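Local coordinates for P35 antigen (Borrelia burgdorferi, PDB 4ALY), which is an outer surface lipoprotein of the Lyme disease agent that is critical to ensure infection after a tick bite, at residues L203-L206 / Y207-E211; Q77-L80 / D81-N85; S176-L179 / A180-I184. One frame throughout, in Å; residues are numbered along the deposited sequence.

Interaction 1: L203-L206 / Y207-E211; sequences LETL and YNDFE
The phenol ring of Tyr207 turns an edge to the preceding helical turn, with the carbonyl oxygen of Glu204 lying close to the ring plane. CG of Tyr207 is anti to the backbone N (chi1 174°), which carries the ring away from residues 203-206 and leaves CB as its near atom, 3.3 Å from Leu203 O. At the ring's flank, Glu204 OE1 comes within 4.3 Å of Tyr207 CD2. The bent Glu204 chain also brings its carboxylate obliquely across the amide group of Asn208, the two planes 30° apart. One turn further on, the ring of Phe210 approaches Leu206 O obliquely, through CD2 at 3.7 Å.

Thr205 and Asp209 meet by a methyl and a carboxylate: CG2 of Thr205 is almost equally far from Asp209 OD1, at 3.6 Å, and OD2, at 3.7 Å. The Asp209 carboxylate swings back beside its own backbone N (chi1 -76°), over the preceding turn. Backbone i to i+4 bonds join the same residues, among them Tyr207 N to Leu203 O at 3.2 Å and Phe210 N to Leu206 O, also 3.2 Å. Glu204 has a long, weak ion pair with Lys200, within the same helix.

Different flanks of helix 200-233 face different neighbours. Leu206 and Phe210 pack against both helix 70-95 and helix 163-189, Glu204 touches Leu75 of the former, and Thr205 and Asp209 lie on helix 254-275 around Thr270. This part of helix 200-233 thus borders three other helices of an all-helical fold.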
# COMPACT_ATOMS: atom_id res chain seq x y z
N LEU A 203 -7.50 -16.86 -15.97
CA LEU A 203 -7.94 -15.49 -16.33
C LEU A 203 -8.97 -14.89 -15.37
O LEU A 203 -8.94 -13.69 -15.13
CB LEU A 203 -8.44 -15.41 -17.76
CG LEU A 203 -7.46 -15.79 -18.87
CD1 LEU A 203 -8.14 -15.75 -20.22
CD2 LEU A 203 -6.23 -14.89 -18.90
N GLU A 204 -9.83 -15.71 -14.78
CA GLU A 204 -10.82 -15.18 -13.81
C GLU A 204 -10.19 -14.83 -12.47
O GLU A 204 -10.55 -13.83 -11.85
CB GLU A 204 -11.98 -16.20 -13.54
CG GLU A 204 -13.05 -16.21 -14.61
CD GLU A 204 -13.78 -14.89 -14.73
OE1 GLU A 204 -13.60 -14.01 -13.84
OE2 GLU A 204 -14.51 -14.71 -15.71
N THR A 205 -9.30 -15.71 -12.01
CA THR A 205 -8.71 -15.57 -10.72
C THR A 205 -7.81 -14.33 -10.75
O THR A 205 -7.89 -13.45 -9.87
CB THR A 205 -7.93 -16.83 -10.34
OG1 THR A 205 -8.86 -17.81 -9.90
CG2 THR A 205 -6.95 -16.55 -9.15
N LEU A 206 -7.01 -14.22 -11.80
CA LEU A 206 -6.10 -13.08 -11.82
C LEU A 206 -6.89 -11.78 -11.93
O LEU A 206 -6.60 -10.78 -11.25
CB LEU A 206 -4.89 -13.31 -12.77
CG LEU A 206 -4.70 -12.81 -14.18
CD1 LEU A 206 -4.05 -13.86 -15.08
CD2 LEU A 206 -6.04 -12.38 -14.72
N TYR A 207 -8.01 -11.85 -12.63
CA TYR A 207 -8.92 -10.73 -12.65
C TYR A 207 -9.62 -10.50 -11.29
O TYR A 207 -9.78 -9.35 -10.84
CB TYR A 207 -9.92 -10.88 -13.77
CG TYR A 207 -10.95 -9.80 -13.69
CD1 TYR A 207 -10.71 -8.50 -14.21
CD2 TYR A 207 -12.13 -10.05 -13.04
CE1 TYR A 207 -11.69 -7.51 -14.09
CE2 TYR A 207 -13.08 -9.08 -12.92
CZ TYR A 207 -12.87 -7.83 -13.43
OH TYR A 207 -13.89 -6.96 -13.24
N ASN A 208 -10.04 -11.59 -10.64
CA ASN A 208 -10.54 -11.50 -9.28
C ASN A 208 -9.45 -11.06 -8.28
O ASN A 208 -9.73 -10.32 -7.34
CB ASN A 208 -11.21 -12.81 -8.86
CG ASN A 208 -12.56 -13.02 -9.57
OD1 ASN A 208 -13.34 -12.08 -9.74
ND2 ASN A 208 -12.83 -14.25 -9.99
N ASP A 209 -8.21 -11.50 -8.48
CA ASP A 209 -7.13 -11.03 -7.65
C ASP A 209 -7.08 -9.48 -7.61
O ASP A 209 -7.03 -8.88 -6.54
CB ASP A 209 -5.83 -11.68 -8.10
CG ASP A 209 -5.74 -13.17 -7.64
OD1 ASP A 209 -6.70 -13.65 -6.98
OD2 ASP A 209 -4.69 -13.85 -7.88
N PHE A 210 -7.19 -8.83 -8.77
CA PHE A 210 -7.26 -7.36 -8.83
C PHE A 210 -8.34 -6.78 -7.97
O PHE A 210 -8.14 -5.76 -7.32
CB PHE A 210 -7.38 -6.80 -10.26
CG PHE A 210 -6.06 -6.69 -10.94
CD1 PHE A 210 -4.97 -6.08 -10.26
CD2 PHE A 210 -5.85 -7.25 -12.20
CE1 PHE A 210 -3.70 -6.00 -10.84
CE2 PHE A 210 -4.59 -7.19 -12.78
CZ PHE A 210 -3.51 -6.56 -12.12
N GLU A 211 -9.48 -7.45 -7.94
CA GLU A 211 -10.60 -7.01 -7.13
C GLU A 211 -10.37 -7.04 -5.65
O GLU A 211 -10.86 -6.17 -4.94
CB GLU A 211 -11.81 -7.87 -7.46
CG GLU A 211 -12.90 -7.05 -8.11
CD GLU A 211 -13.70 -7.82 -9.14
OE1 GLU A 211 -13.67 -9.08 -9.17
OE2 GLU A 211 -14.36 -7.14 -9.95

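Interaction 2: Q77-L80 / D81-N85; sequences QKIL and DRSEN
Ile79 O is gripped twice by Ser83, by its backbone N at 2.9 Å and by its hydroxyl OG at 3.0 Å. The two donors reach the oxygen from opposite faces of the carbonyl plane. Ser83 can do this because OG sits beside its own backbone N (chi1 -60°), directed back down the helix; OG is the donor, so a buried hydroxyl is satisfied within its own helix.

Around this pair the backbone keeps its i to i+4 pattern, with Arg82 N bonded to Lys78 O at 3.0 Å and Asp81 N to Gln77 O at 2.9 Å. The root of the Arg82 chain rests on the same acceptor, CB lying 3.5 Å from Lys78 O, before the chain bends and leads its guanidinium away. On the exposed side Gln77, bent at chi2, leans forward along the helix and brings NE2 to 3.7 Å from Asp81 OD2. Its amide is nearly perpendicular to the carboxylate, at 81°.

This part of helix 70-95 is covered on one flank by other elements of the fold. Ile79 and Arg82 lie on helix 200-233, Leu80 reaches the loop residues Lys192 and Leu195, and Ser83 fits between Phe210 and the end of helix 163-189 at Ser185, Ile188 and Leu189.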
# COMPACT_ATOMS: atom_id res chain seq x y z
N GLN A 77 -8.44 -8.04 -22.13
CA GLN A 77 -8.56 -6.59 -22.21
C GLN A 77 -8.72 -5.90 -20.85
O GLN A 77 -8.00 -4.99 -20.59
CB GLN A 77 -9.71 -6.19 -23.16
CG GLN A 77 -9.28 -5.80 -24.56
CD GLN A 77 -8.64 -4.42 -24.64
OE1 GLN A 77 -7.49 -4.28 -25.03
NE2 GLN A 77 -9.39 -3.37 -24.25
N LYS A 78 -9.65 -6.35 -20.00
CA LYS A 78 -9.90 -5.70 -18.71
C LYS A 78 -8.74 -5.89 -17.75
O LYS A 78 -8.36 -4.96 -17.07
CB LYS A 78 -11.13 -6.27 -18.03
CG LYS A 78 -12.43 -5.54 -18.27
CD LYS A 78 -13.53 -6.40 -17.64
CE LYS A 78 -14.92 -5.95 -18.05
NZ LYS A 78 -15.23 -4.63 -17.43
N ILE A 79 -8.18 -7.09 -17.72
CA ILE A 79 -6.93 -7.36 -17.01
C ILE A 79 -5.73 -6.52 -17.48
O ILE A 79 -4.92 -6.03 -16.67
CB ILE A 79 -6.59 -8.84 -17.13
CG1 ILE A 79 -7.55 -9.67 -16.25
CG2 ILE A 79 -5.10 -9.12 -16.83
CD1 ILE A 79 -7.63 -11.11 -16.73
N LEU A 80 -5.59 -6.38 -18.80
CA LEU A 80 -4.51 -5.58 -19.37
C LEU A 80 -4.70 -4.09 -19.13
O LEU A 80 -3.70 -3.40 -18.95
CB LEU A 80 -4.34 -5.83 -20.87
CG LEU A 80 -3.67 -7.14 -21.28
CD1 LEU A 80 -3.31 -7.12 -22.76
CD2 LEU A 80 -2.47 -7.44 -20.38
N ASP A 81 -5.96 -3.61 -19.14
CA ASP A 81 -6.23 -2.25 -18.78
C ASP A 81 -5.87 -2.00 -17.27
O ASP A 81 -5.05 -1.13 -17.00
CB ASP A 81 -7.68 -1.82 -19.07
CG ASP A 81 -8.04 -1.90 -20.57
OD1 ASP A 81 -7.13 -2.07 -21.44
OD2 ASP A 81 -9.27 -1.83 -20.85
N ARG A 82 -6.46 -2.77 -16.34
CA ARG A 82 -6.12 -2.74 -14.94
C ARG A 82 -4.59 -2.77 -14.65
O ARG A 82 -4.11 -1.90 -13.92
CB ARG A 82 -6.93 -3.77 -14.13
CG ARG A 82 -8.33 -3.27 -13.75
CD ARG A 82 -9.25 -4.31 -13.08
NE ARG A 82 -9.29 -4.16 -11.61
CZ ARG A 82 -10.38 -3.89 -10.88
NH1 ARG A 82 -11.55 -3.76 -11.49
NH2 ARG A 82 -10.30 -3.76 -9.55
N SER A 83 -3.85 -3.68 -15.28
CA SER A 83 -2.35 -3.74 -15.18
C SER A 83 -1.61 -2.53 -15.80
O SER A 83 -0.57 -2.07 -15.30
CB SER A 83 -1.75 -5.00 -15.84
OG SER A 83 -2.23 -6.18 -15.25
N GLU A 84 -2.14 -2.04 -16.91
CA GLU A 84 -1.56 -0.90 -17.58
C GLU A 84 -1.78 0.29 -16.67
O GLU A 84 -0.83 0.96 -16.36
CB GLU A 84 -2.19 -0.64 -18.95
CG GLU A 84 -1.29 0.11 -19.89
CD GLU A 84 -0.04 -0.68 -20.25
OE1 GLU A 84 -0.19 -1.81 -20.75
OE2 GLU A 84 1.09 -0.15 -20.04
N ASN A 85 -3.03 0.52 -16.25
CA ASN A 85 -3.38 1.65 -15.37
C ASN A 85 -2.50 1.78 -14.08
O ASN A 85 -2.04 2.89 -13.73
CB ASN A 85 -4.86 1.68 -15.09
CG ASN A 85 -5.31 2.92 -14.34
OD1 ASN A 85 -5.03 4.06 -14.76
ND2 ASN A 85 -6.04 2.71 -13.24

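Interaction 3: S176-L179 / A180-I184; sequences SIQL and AMEEI
Gln178 and Glu182 are brought together by complementary torsions: CG of Gln178 is anti to the backbone N (chi1 -169°) and its chain then bends at chi2 toward the next turn, whereas CG of Glu182 lies beside its own backbone N, opposite the carbonyl carbon, which turns the otherwise extended chain back to meet it. The result is a side-chain hydrogen bond from Gln178 NE2 to Glu182 OE2, 3.0 Å long and fairly straight at 159°. Glu182 OE2 lies near the amide plane of Gln178, but the donor comes from above the carboxylate plane, the two flat groups being turned 79° apart.

Each group has a further partner that fixes it. Gln178 OE1 accepts a hydrogen bond from Lys217 NZ, and Glu182 OE1 forms a salt bridge with Arg133, so the buried polar ends form a chain that probably steadies the carboxylate in its charged form. Gln178 OE1 also lies 3.8 Å from Met181 SD, which also meets Ile177 CG2 at 4.4 Å.

Leu179 and Glu183 pair on another side of the helix, where Glu183 OE2 faces the branch point of Leu179, 3.2 Å from CG, with both methyls a little farther. Leu179 O accepts from Glu183 N at 2.9 Å, and weakly from Glu182 N.

Helix 163-189 is enclosed here by other helices: Glu182 and Leu179 face Met134 on helix 129-137, Ala180 and Glu183 lie on helix 254-275, and Met181 packs between Ile86 of helix 70-95 and Leu213 of helix 200-233.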
# COMPACT_ATOMS: atom_id res chain seq x y z
N SER A 176 2.50 -2.25 1.70
CA SER A 176 2.58 -3.66 1.18
C SER A 176 1.54 -3.92 0.11
O SER A 176 1.79 -4.65 -0.82
CB SER A 176 2.42 -4.65 2.34
OG SER A 176 3.56 -4.60 3.14
N ILE A 177 0.36 -3.32 0.27
CA ILE A 177 -0.79 -3.48 -0.65
C ILE A 177 -0.50 -2.86 -2.03
O ILE A 177 -0.79 -3.46 -3.10
CB ILE A 177 -2.01 -2.76 -0.08
CG1 ILE A 177 -2.43 -3.38 1.28
CG2 ILE A 177 -3.13 -2.75 -1.12
CD1 ILE A 177 -3.49 -2.55 1.99
N GLN A 178 0.04 -1.63 -2.01
CA GLN A 178 0.48 -0.93 -3.19
C GLN A 178 1.60 -1.70 -3.93
O GLN A 178 1.44 -2.01 -5.10
CB GLN A 178 0.89 0.51 -2.85
CG GLN A 178 1.09 1.35 -4.07
CD GLN A 178 -0.19 1.46 -4.91
OE1 GLN A 178 -1.31 1.61 -4.37
NE2 GLN A 178 -0.03 1.37 -6.24
N LEU A 179 2.69 -2.06 -3.23
CA LEU A 179 3.72 -2.95 -3.80
C LEU A 179 3.11 -4.19 -4.45
O LEU A 179 3.47 -4.56 -5.58
CB LEU A 179 4.72 -3.41 -2.72
CG LEU A 179 5.70 -4.52 -3.14
CD1 LEU A 179 6.63 -4.08 -4.28
CD2 LEU A 179 6.54 -4.98 -1.96
N ALA A 180 2.17 -4.84 -3.74
CA ALA A 180 1.54 -6.04 -4.33
C ALA A 180 0.87 -5.68 -5.66
O ALA A 180 1.05 -6.42 -6.64
CB ALA A 180 0.53 -6.67 -3.39
N MET A 181 0.12 -4.57 -5.72
CA MET A 181 -0.54 -4.22 -6.99
C MET A 181 0.44 -4.04 -8.15
O MET A 181 0.12 -4.36 -9.32
CB MET A 181 -1.41 -2.96 -6.85
CG MET A 181 -2.56 -3.11 -5.86
SD MET A 181 -3.26 -1.51 -5.38
CE MET A 181 -4.33 -1.18 -6.77
N GLU A 182 1.64 -3.56 -7.85
CA GLU A 182 2.57 -3.20 -8.91
C GLU A 182 3.46 -4.38 -9.31
O GLU A 182 3.92 -4.45 -10.45
CB GLU A 182 3.40 -1.96 -8.53
CG GLU A 182 2.51 -0.81 -8.13
CD GLU A 182 3.21 0.52 -7.93
OE1 GLU A 182 4.46 0.54 -7.86
OE2 GLU A 182 2.47 1.54 -7.81
N GLU A 183 3.73 -5.30 -8.40
CA GLU A 183 4.53 -6.47 -8.75
C GLU A 183 3.67 -7.33 -9.68
O GLU A 183 4.14 -7.82 -10.74
CB GLU A 183 4.80 -7.30 -7.52
CG GLU A 183 5.95 -6.86 -6.65
CD GLU A 183 6.16 -7.84 -5.52
OE1 GLU A 183 6.31 -9.05 -5.79
OE2 GLU A 183 6.14 -7.42 -4.36
N ILE A 184 2.42 -7.51 -9.26
CA ILE A 184 1.45 -8.28 -10.01
C ILE A 184 1.17 -7.64 -11.38
O ILE A 184 1.10 -8.37 -12.33
CB ILE A 184 0.16 -8.54 -9.18
CG1 ILE A 184 0.37 -9.72 -8.24
CG2 ILE A 184 -1.10 -8.72 -10.05
CD1 ILE A 184 -0.51 -9.63 -7.02

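In the fold
Interactions 1, 2 and 3 are short stretches of three different helices. Phe210 is the side chain of interaction 1 that reaches both of the others: its CZ lies 3.4 Å from Ser83 OG of interaction 2 and 3.8 Å from Ile184 CG2 of interaction 3, while its CB approaches Arg82 NE at 3.5 Å. Leu206 also packs on Ile79. The centre of interaction 1 is about 11 Å from that of interaction 2 and about 14 Å from that of interaction 3. The latter two do not touch, their nearest atoms being about 5 Å apart. Interaction 3 is near the middle of the chain, its centre about 7 Å from the chain's centre, whereas interactions 1 and 2 lie together toward one end of the bundle.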